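Local coordinates for protein endonuclease 2 (Arabidopsis thaliana, PDB 4CXP) that cleaves RNA and single-stranded DNA, and less readily double-stranded DNA, as a metal-dependent endonuclease that yields 5'-phosphorylated products, at residues S159-T164 / E234-R239. Sequence-based numbering, arbitrary orientation.
Sequences SNIIET and EYFYSR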
loop_
_atom_site.group_PDB
_atom_site.type_symbol
_atom_site.label_atom_id
_atom_site.label_comp_id
_atom_site.label_asym_id
_atom_site.label_seq_id
_atom_site.Cartn_x
_atom_site.Cartn_y
_atom_site.Cartn_z
ATOM N N SER A 159 -7.780 -0.142 7.911
ATOM C CA SER A 159 -7.737 0.646 9.125
ATOM C C SER A 159 -7.880 -0.119 10.428
ATOM O O SER A 159 -7.129 0.131 11.368
ATOM C CB SER A 159 -8.833 1.726 9.072
ATOM O OG SER A 159 -8.570 2.652 8.044
ATOM N N ASN A 160 -8.887 -0.981 10.583
ATOM C CA ASN A 160 -9.194 -1.450 11.940
ATOM C C ASN A 160 -8.099 -2.282 12.565
ATOM O O ASN A 160 -7.809 -2.105 13.752
ATOM C CB ASN A 160 -10.506 -2.230 12.036
ATOM C CG ASN A 160 -11.704 -1.404 11.659
ATOM O OD1 ASN A 160 -12.288 -0.675 12.488
ATOM N ND2 ASN A 160 -12.097 -1.517 10.447
ATOM N N ILE A 161 -7.492 -3.204 11.818
ATOM C CA ILE A 161 -6.420 -4.011 12.390
ATOM C C ILE A 161 -5.300 -3.090 12.906
ATOM O O ILE A 161 -4.843 -3.223 14.041
ATOM C CB ILE A 161 -5.869 -5.047 11.400
ATOM C CG1 ILE A 161 -6.939 -6.089 11.053
ATOM C CG2 ILE A 161 -4.631 -5.701 11.969
ATOM C CD1 ILE A 161 -6.585 -6.924 9.847
ATOM N N ILE A 162 -4.855 -2.168 12.058
ATOM C CA ILE A 162 -3.757 -1.291 12.438
ATOM C C ILE A 162 -4.132 -0.414 13.641
ATOM O O ILE A 162 -3.343 -0.265 14.570
ATOM C CB ILE A 162 -3.308 -0.437 11.239
ATOM C CG1 ILE A 162 -2.697 -1.329 10.157
ATOM C CG2 ILE A 162 -2.309 0.628 11.679
ATOM C CD1 ILE A 162 -2.524 -0.623 8.829
ATOM N N GLU A 163 -5.327 0.160 13.613
ATOM C CA GLU A 163 -5.756 1.035 14.700
ATOM C C GLU A 163 -5.844 0.287 16.019
ATOM O O GLU A 163 -5.484 0.824 17.071
ATOM C CB GLU A 163 -7.110 1.661 14.372
ATOM C CG GLU A 163 -7.098 2.745 13.328
ATOM C CD GLU A 163 -8.511 3.078 12.818
ATOM O OE1 GLU A 163 -9.483 2.342 13.120
ATOM O OE2 GLU A 163 -8.651 4.051 12.066
ATOM N N THR A 164 -6.369 -0.928 15.991
ATOM C CA THR A 164 -6.501 -1.714 17.203
ATOM C C THR A 164 -5.132 -2.095 17.727
ATOM O O THR A 164 -4.884 -2.064 18.934
ATOM C CB THR A 164 -7.400 -2.928 16.945
ATOM O OG1 THR A 164 -8.678 -2.462 16.510
ATOM C CG2 THR A 164 -7.552 -3.766 18.179
ATOM N N GLU A 234 -9.127 -13.679 17.672
ATOM C CA GLU A 234 -8.552 -14.763 16.885
ATOM C C GLU A 234 -8.115 -14.246 15.510
ATOM O O GLU A 234 -7.006 -14.535 15.045
ATOM C CB GLU A 234 -9.537 -15.914 16.740
ATOM C CG GLU A 234 -9.011 -17.098 15.970
ATOM C CD GLU A 234 -10.063 -18.179 15.838
ATOM O OE1 GLU A 234 -10.913 -18.075 14.930
ATOM O OE2 GLU A 234 -10.048 -19.118 16.650
ATOM N N TYR A 235 -8.985 -13.500 14.856
ATOM C CA TYR A 235 -8.670 -12.949 13.541
ATOM C C TYR A 235 -7.559 -11.906 13.643
ATOM O O TYR A 235 -6.638 -11.889 12.842
ATOM C CB TYR A 235 -9.930 -12.370 12.904
ATOM C CG TYR A 235 -9.789 -11.999 11.439
ATOM C CD1 TYR A 235 -9.319 -10.754 11.035
ATOM C CD2 TYR A 235 -10.134 -12.910 10.443
ATOM C CE1 TYR A 235 -9.227 -10.428 9.709
ATOM C CE2 TYR A 235 -10.034 -12.590 9.099
ATOM C CZ TYR A 235 -9.601 -11.335 8.740
ATOM O OH TYR A 235 -9.503 -10.948 7.432
ATOM N N PHE A 236 -7.665 -11.017 14.620
ATOM C CA PHE A 236 -6.683 -9.982 14.843
ATOM C C PHE A 236 -5.282 -10.547 14.983
ATOM O O PHE A 236 -4.370 -10.145 14.262
ATOM C CB PHE A 236 -7.088 -9.169 16.075
ATOM C CG PHE A 236 -6.071 -8.139 16.488
ATOM C CD1 PHE A 236 -5.872 -6.996 15.750
ATOM C CD2 PHE A 236 -5.303 -8.331 17.620
ATOM C CE1 PHE A 236 -4.954 -6.043 16.146
ATOM C CE2 PHE A 236 -4.381 -7.397 18.021
ATOM C CZ PHE A 236 -4.197 -6.243 17.281
ATOM N N TYR A 237 -5.071 -11.446 15.938
ATOM C CA TYR A 237 -3.721 -11.925 16.201
ATOM C C TYR A 237 -3.178 -12.751 15.056
ATOM O O TYR A 237 -1.987 -12.732 14.787
ATOM C CB TYR A 237 -3.656 -12.710 17.510
ATOM C CG TYR A 237 -3.797 -11.851 18.735
ATOM C CD1 TYR A 237 -2.866 -10.897 19.028
ATOM C CD2 TYR A 237 -4.849 -12.044 19.611
ATOM C CE1 TYR A 237 -2.995 -10.123 20.166
ATOM C CE2 TYR A 237 -4.984 -11.287 20.747
ATOM C CZ TYR A 237 -4.062 -10.312 21.015
ATOM O OH TYR A 237 -4.167 -9.544 22.152
ATOM N N SER A 238 -4.036 -13.483 14.368
ATOM C CA SER A 238 -3.559 -14.311 13.283
ATOM C C SER A 238 -3.245 -13.514 12.021
ATOM O O SER A 238 -2.376 -13.918 11.272
ATOM C CB SER A 238 -4.513 -15.447 12.988
ATOM O OG SER A 238 -5.765 -15.002 12.593
ATOM N N ARG A 239 -3.935 -12.395 11.790
ATOM C CA ARG A 239 -3.706 -11.584 10.598
ATOM C C ARG A 239 -2.713 -10.459 10.818
ATOM O O ARG A 239 -2.202 -9.919 9.842
ATOM C CB ARG A 239 -5.028 -11.038 10.031
ATOM C CG ARG A 239 -5.769 -12.011 9.145
ATOM C CD ARG A 239 -6.137 -13.335 9.791
ATOM N NE ARG A 239 -6.927 -14.116 8.858
ATOM C CZ ARG A 239 -7.437 -15.296 9.120
ATOM N NH1 ARG A 239 -7.173 -15.880 10.276
ATOM N NH2 ARG A 239 -8.187 -15.877 8.211
#
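Tyr235 is the first residue of 234-239 to meet the other helix: CE1, on the edge of its ring, lies 4.4 Å from Ile161 CD1, which sits near the ring plane. Its hydroxyl is hydrogen-bonded to Ala221 O and Trp157 NE1, which hold the phenol at its tip.

Phe236 makes the larger contact. With CG anti to the backbone N (chi1 174°), the ring reaches across to helix 159-164 and fits against Ile161 and Thr164. Its CD1 meets Ile161 CG2 at 4.2 Å, the two side chains running alongside in opposite senses. At the next ring atom the neighbour is polar: Phe236 CE1 comes within 3.5 Å of Ile161 O, which lies in the ring plane at the edge. Thr164 sits over one face near the rim, its CG2 4.0 Å from Phe236 CE1. The threonine methyl is offered to the ring while Thr164 OG1 turns back to bond Asn160 O at 2.9 Å; Trp146 NE1 is a further partner of that hydroxyl. Trp146, on strand 143-146, also packs against Ile161, Tyr235 and Phe236.

Arg239, one turn further on, touches Ile161 CD1 through its CB at 4.4 Å. From there the chain folds back, bringing the guanidinium roughly parallel over a face of the Tyr235 ring, with NE toward the rim. Arg239 NH1 bonds Ser238 OG in the guanidinium plane, 2.8 Å away, and NE goes to Trp220 O, which together fix the group's rotation.

No hydrogen bond joins the two segments, whose axes pass 10.6 Å apart at -85°. This is near-perpendicular, largely apolar helix packing within the mainly helical S1/P1 nuclease fold: the start of the long C-terminal helix 233-262 lies across helix 153-169, which belongs to the substrate-binding region and carries the zinc ligands His154 and Asp158 in its first turns.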